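Local coordinates for Tat-secreted protein Rv2525c (Mycobacterium tuberculosis, PDB 4PMQ) that may act as a peptidoglycan hydrolase with glycosidase activity and hydrolyses p-nitrophenyl esters in vitro, preferring the butyrate, at residues P104-I109 against A174-Q179; K145-A150 against F159-W164. All blocks are in the same frame, centred on the assembly; numbering follows the deposited sequence.

Overall arrangement
Two layers of one barrel-like domain are sampled here. Contact 1 spans the interior, between strands 105-108 and 177-181, its centre about 6 Å from the centre of the chain; contact 2 is the outer layer, where helix 144-153 lies on strand 158-161, its centre about 12 Å from there. Their centres are about 8 Å apart, and they meet because strands 158-161 and 177-181 are parallel neighbours. Gln-179 N and Gln-161 O probably form a hydrogen bond there (2.8 Å), as do His-178 NE2 and Asn-163 OD1 (2.8 Å). A glycerol, probably from the crystallisation liquor, bridges the segments of contact 1 and comes within about 4 Å of the Trp-160 side chain in contact 2.

Contact 1: residues P104-I109 against A174-Q179; sequences PIYASI and AAHLHQ. With GOL (glycerol), chain E.
The interior of a TIM-barrel-like domain is crossed here: Tyr-106, on strand 105-108, meets Leu-177 and His-176 near the start of strand 177-181. The backbones remain well apart, the CA atoms of Tyr-106 and Leu-177 10.5 Å from each other, and side chains bridge the interval, mostly the phenol. Tyr-106 holds CG anti to its carbonyl carbon (chi1 -76°), and the phenol leans back toward the N-terminal end of its own strand. Leu-177 answers with one branch. Its CD1 lies 3.6 Å from Tyr-106 OH and, approaching the ring obliquely, 3.7 Å from Tyr-106 CZ. His-176 takes part through its CB, 3.7 Å from Tyr-106 OH, and its side chain crosses the phenol at about a right angle. The hydroxyl is polar but packed among carbons on this side; its hydrogen-bond partner is Phe-202 O, from the C-terminal tail. His-176 ND1 in turn pairs with Phe-159 N.

Farther toward the C-terminal ends of both strands, glycerol spans the same interior. In one conformer Ser-108 OG accepts from glycerol O3 at 2.6 Å and also pairs with Tyr-66 O. Gln-179 NE2 donates to glycerol O1 at 2.9 Å in a nearly straight bond (167°), and the same nitrogen also pairs with Asp-9 OD2. Tyr-31, Gln-67 and Tyr-141 also hydrogen-bond the glycerol, consistent with a pocket at the barrel end where TIM-barrel enzymes carry their active sites.

Strands 138-142 and 158-161 stand between the two segments in the sheet. Leu-177 also packs on Trp-160, while Ile-105, Ala-107 and Ile-109 turn outward against helix 115-133.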
# COMPACT_ATOMS: atom_id res chain seq x y z
N PRO A 104 4.26 -8.50 3.99
CA PRO A 104 3.31 -8.47 2.88
C PRO A 104 3.56 -7.30 1.95
O PRO A 104 4.39 -6.42 2.25
CB PRO A 104 1.95 -8.28 3.60
CG PRO A 104 2.32 -7.43 4.80
CD PRO A 104 3.65 -7.98 5.24
N ILE A 105 2.79 -7.26 0.85
CA ILE A 105 2.76 -6.10 -0.03
C ILE A 105 1.30 -5.75 -0.20
O ILE A 105 0.45 -6.62 -0.51
CB ILE A 105 3.45 -6.34 -1.39
CG1 ILE A 105 4.94 -6.74 -1.23
CG2 ILE A 105 3.28 -5.13 -2.34
CD1 ILE A 105 5.54 -7.36 -2.57
N TYR A 106 0.98 -4.50 0.07
CA TYR A 106 -0.40 -4.03 -0.08
C TYR A 106 -0.67 -3.64 -1.54
O TYR A 106 -0.21 -2.58 -1.97
CB TYR A 106 -0.65 -2.82 0.82
CG TYR A 106 -0.83 -3.17 2.28
CD1 TYR A 106 0.27 -3.33 3.12
CD2 TYR A 106 -2.10 -3.30 2.83
CE1 TYR A 106 0.11 -3.63 4.48
CE2 TYR A 106 -2.27 -3.54 4.20
CZ TYR A 106 -1.17 -3.72 5.02
OH TYR A 106 -1.37 -3.93 6.37
N ALA A 107 -1.38 -4.51 -2.29
CA ALA A 107 -1.82 -4.25 -3.67
C ALA A 107 -2.90 -3.16 -3.65
O ALA A 107 -3.85 -3.25 -2.84
CB ALA A 107 -2.33 -5.53 -4.30
N SER A 108 -2.80 -2.14 -4.53
CA SER A 108 -3.76 -1.05 -4.49
C SER A 108 -4.98 -1.19 -5.39
O SER A 108 -4.88 -1.51 -6.59
CB SER A 108 -3.08 0.27 -4.81
OG SER A 108 -2.05 0.45 -3.86
N ILE A 109 -6.14 -0.89 -4.78
CA ILE A 109 -7.45 -0.79 -5.42
C ILE A 109 -7.80 0.69 -5.17
O ILE A 109 -8.58 0.98 -4.26
CB ILE A 109 -8.53 -1.79 -4.94
CG1 ILE A 109 -8.05 -3.29 -4.94
CG2 ILE A 109 -9.82 -1.60 -5.77
CD1 ILE A 109 -7.49 -3.84 -6.23
N ALA A 174 -11.70 -5.12 10.44
CA ALA A 174 -10.65 -6.03 9.96
C ALA A 174 -9.38 -5.27 9.50
O ALA A 174 -8.35 -5.90 9.27
CB ALA A 174 -11.17 -6.86 8.79
N ALA A 175 -9.47 -3.93 9.35
CA ALA A 175 -8.33 -3.16 8.81
C ALA A 175 -7.14 -3.11 9.78
O ALA A 175 -7.31 -2.99 11.01
CB ALA A 175 -8.76 -1.75 8.44
N HIS A 176 -5.93 -3.23 9.22
CA HIS A 176 -4.66 -3.14 9.94
C HIS A 176 -4.19 -1.70 9.95
O HIS A 176 -3.54 -1.27 10.90
CB HIS A 176 -3.63 -4.02 9.24
CG HIS A 176 -4.02 -5.47 9.26
ND1 HIS A 176 -4.97 -5.97 8.38
CD2 HIS A 176 -3.70 -6.43 10.15
CE1 HIS A 176 -5.12 -7.24 8.70
NE2 HIS A 176 -4.38 -7.57 9.77
N LEU A 177 -4.51 -0.95 8.87
CA LEU A 177 -4.11 0.43 8.64
C LEU A 177 -5.29 1.20 8.12
O LEU A 177 -6.13 0.61 7.43
CB LEU A 177 -2.99 0.49 7.59
CG LEU A 177 -1.75 -0.35 7.93
CD1 LEU A 177 -0.78 -0.44 6.74
CD2 LEU A 177 -1.02 0.19 9.16
N HIS A 178 -5.34 2.51 8.39
CA HIS A 178 -6.44 3.35 7.87
C HIS A 178 -5.89 4.71 7.39
O HIS A 178 -5.30 5.44 8.17
CB HIS A 178 -7.53 3.55 8.93
CG HIS A 178 -8.70 4.40 8.53
ND1 HIS A 178 -9.54 4.93 9.48
CD2 HIS A 178 -9.18 4.72 7.30
CE1 HIS A 178 -10.48 5.59 8.82
NE2 HIS A 178 -10.29 5.52 7.51
N GLN A 179 -6.09 5.02 6.11
CA GLN A 179 -5.67 6.30 5.54
C GLN A 179 -6.70 7.33 6.00
O GLN A 179 -7.88 7.23 5.62
CB GLN A 179 -5.59 6.19 4.03
CG GLN A 179 -4.84 7.37 3.40
CD GLN A 179 -4.70 7.13 1.93
OE1 GLN A 179 -5.69 6.92 1.23
NE2 GLN A 179 -3.46 7.18 1.42
C1 GOL E . -1.83 5.65 -1.17
O1 GOL E . -2.64 6.80 -1.38
C2 GOL E . -2.00 4.69 -2.33
O2 GOL E . -1.53 5.31 -3.53
C3 GOL E . -1.23 3.43 -2.02
O3 GOL E . -0.88 2.72 -3.19

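Contact 2: residues K145-A150 against F159-W164; sequences KTIDWA and FWQHNW
Gln-161 NE2 is held by two oxygens, Tyr-170 O and, weakly, Asn-163 OD1 (3.3 Å), while the CB and CA of the same residue receive the end of Ile-147. The other amide atom, OE1, pairs with His-172 N. With CG anti to the backbone N (chi1 -179°) and the chain extended beyond it, the amide is carried past the methyl contact.

Across the interface itself the meeting is of carbon on carbon, side chain and backbone. The axes of 145-150 and 159-161 approach to 9.1 Å at 161°, nearly antiparallel, as expected of the return strand in a beta-alpha-beta crossover. Ile-147 supplies both of its branches: CD1 lies 3.6 Å from Gln-161 CA, and CG2 rests 3.9 Å from Phe-159 CB, close to the root of the ring. One helical turn on, Ala-150 CB lies 4.1 Å from Phe-159 CE1, so the ring runs alongside the helix. Trp-160, the residue between, directs its CB away from the helix, and its NE1 bonds to Asn-195 OD1.

Farther along the chain, His-162 ND1 accepts the N-H of Trp-164 in the plane of its ring (3.1 Å between ND1 and N, 148°), while NE2 pairs with Ile-109 O. Methyl packing is thus consistent with setting the spacing of helix and strand, while directional polar bonds hold Gln-161 and His-162 in their orientations.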
# COMPACT_ATOMS: atom_id res chain seq x y z
N LYS A 145 -15.90 -1.06 1.95
CA LYS A 145 -16.84 -1.95 1.24
C LYS A 145 -16.07 -3.07 0.54
O LYS A 145 -16.47 -4.25 0.59
CB LYS A 145 -17.65 -1.15 0.22
CG LYS A 145 -18.73 -1.99 -0.47
CD LYS A 145 -19.69 -1.13 -1.29
CE LYS A 145 -21.01 -1.81 -1.57
NZ LYS A 145 -21.68 -2.35 -0.34
N THR A 146 -14.98 -2.71 -0.14
CA THR A 146 -14.14 -3.65 -0.89
C THR A 146 -13.39 -4.57 0.08
O THR A 146 -13.26 -5.78 -0.17
CB THR A 146 -13.21 -2.86 -1.85
OG1 THR A 146 -14.02 -2.07 -2.74
CG2 THR A 146 -12.34 -3.81 -2.71
N ILE A 147 -12.91 -4.00 1.20
CA ILE A 147 -12.27 -4.80 2.24
C ILE A 147 -13.28 -5.85 2.73
O ILE A 147 -12.93 -7.03 2.82
CB ILE A 147 -11.76 -3.91 3.40
CG1 ILE A 147 -10.48 -3.15 2.96
CG2 ILE A 147 -11.47 -4.76 4.65
CD1 ILE A 147 -10.13 -2.02 3.95
N ASP A 148 -14.55 -5.44 2.95
CA ASP A 148 -15.50 -6.43 3.45
C ASP A 148 -15.74 -7.56 2.44
O ASP A 148 -15.81 -8.74 2.82
CB ASP A 148 -16.84 -5.79 3.85
CG ASP A 148 -17.45 -6.67 4.91
OD1 ASP A 148 -17.04 -6.54 6.08
OD2 ASP A 148 -18.29 -7.54 4.57
N TRP A 149 -15.84 -7.20 1.16
CA TRP A 149 -16.04 -8.24 0.15
C TRP A 149 -14.87 -9.22 0.15
O TRP A 149 -15.10 -10.44 0.11
CB TRP A 149 -16.19 -7.63 -1.24
CG TRP A 149 -17.44 -6.85 -1.50
CD1 TRP A 149 -18.70 -7.15 -1.08
CD2 TRP A 149 -17.57 -5.76 -2.43
NE1 TRP A 149 -19.61 -6.27 -1.64
CE2 TRP A 149 -18.94 -5.41 -2.48
CE3 TRP A 149 -16.67 -5.04 -3.23
CZ2 TRP A 149 -19.42 -4.36 -3.27
CZ3 TRP A 149 -17.15 -4.00 -4.02
CH2 TRP A 149 -18.49 -3.63 -3.98
N ALA A 150 -13.63 -8.68 0.22
CA ALA A 150 -12.39 -9.49 0.21
C ALA A 150 -12.31 -10.38 1.47
O ALA A 150 -12.03 -11.57 1.36
CB ALA A 150 -11.18 -8.58 0.12
N PHE A 159 -5.24 -5.53 5.44
CA PHE A 159 -6.19 -4.60 4.86
C PHE A 159 -5.86 -3.16 5.28
O PHE A 159 -5.67 -2.87 6.46
CB PHE A 159 -7.61 -5.01 5.30
CG PHE A 159 -7.92 -6.42 4.86
CD1 PHE A 159 -8.19 -6.71 3.53
CD2 PHE A 159 -7.81 -7.48 5.76
CE1 PHE A 159 -8.40 -8.02 3.10
CE2 PHE A 159 -8.02 -8.81 5.33
CZ PHE A 159 -8.30 -9.07 4.00
N TRP A 160 -5.78 -2.27 4.30
CA TRP A 160 -5.45 -0.87 4.52
C TRP A 160 -6.59 -0.06 3.94
O TRP A 160 -6.79 -0.08 2.72
CB TRP A 160 -4.10 -0.54 3.84
CG TRP A 160 -3.70 0.90 3.83
CD1 TRP A 160 -4.18 1.91 4.62
CD2 TRP A 160 -2.69 1.49 3.00
NE1 TRP A 160 -3.54 3.10 4.33
CE2 TRP A 160 -2.62 2.87 3.33
CE3 TRP A 160 -1.82 0.98 2.02
CZ2 TRP A 160 -1.78 3.76 2.65
CZ3 TRP A 160 -1.00 1.86 1.34
CH2 TRP A 160 -0.95 3.23 1.68
N GLN A 161 -7.40 0.54 4.83
CA GLN A 161 -8.59 1.23 4.38
C GLN A 161 -8.34 2.62 3.83
O GLN A 161 -7.66 3.42 4.49
CB GLN A 161 -9.60 1.34 5.53
CG GLN A 161 -10.91 2.04 5.09
CD GLN A 161 -11.85 2.17 6.27
OE1 GLN A 161 -11.93 1.26 7.10
NE2 GLN A 161 -12.51 3.32 6.41
N HIS A 162 -8.96 2.92 2.67
CA HIS A 162 -9.04 4.31 2.15
C HIS A 162 -10.50 4.75 2.27
O HIS A 162 -11.39 3.91 2.42
CB HIS A 162 -8.45 4.55 0.75
CG HIS A 162 -9.16 3.90 -0.40
ND1 HIS A 162 -10.41 4.36 -0.85
CD2 HIS A 162 -8.71 2.96 -1.26
CE1 HIS A 162 -10.67 3.67 -1.95
NE2 HIS A 162 -9.68 2.82 -2.24
N ASN A 163 -10.75 6.04 2.21
CA ASN A 163 -12.09 6.56 2.48
C ASN A 163 -12.96 6.88 1.23
O ASN A 163 -14.06 7.41 1.38
CB ASN A 163 -11.95 7.80 3.35
CG ASN A 163 -11.54 7.43 4.76
OD1 ASN A 163 -11.54 6.24 5.15
ND2 ASN A 163 -11.22 8.44 5.56
N TRP A 164 -12.50 6.53 0.04
CA TRP A 164 -13.28 6.80 -1.16
C TRP A 164 -14.28 5.66 -1.33
O TRP A 164 -13.92 4.62 -1.89
CB TRP A 164 -12.35 6.95 -2.36
CG TRP A 164 -13.07 7.21 -3.66
CD1 TRP A 164 -14.35 7.67 -3.81
CD2 TRP A 164 -12.54 7.06 -4.98
NE1 TRP A 164 -14.66 7.75 -5.16
CE2 TRP A 164 -13.54 7.45 -5.89
CE3 TRP A 164 -11.28 6.66 -5.48
CZ2 TRP A 164 -13.35 7.38 -7.28
CZ3 TRP A 164 -11.08 6.67 -6.85
CH2 TRP A 164 -12.11 7.02 -7.73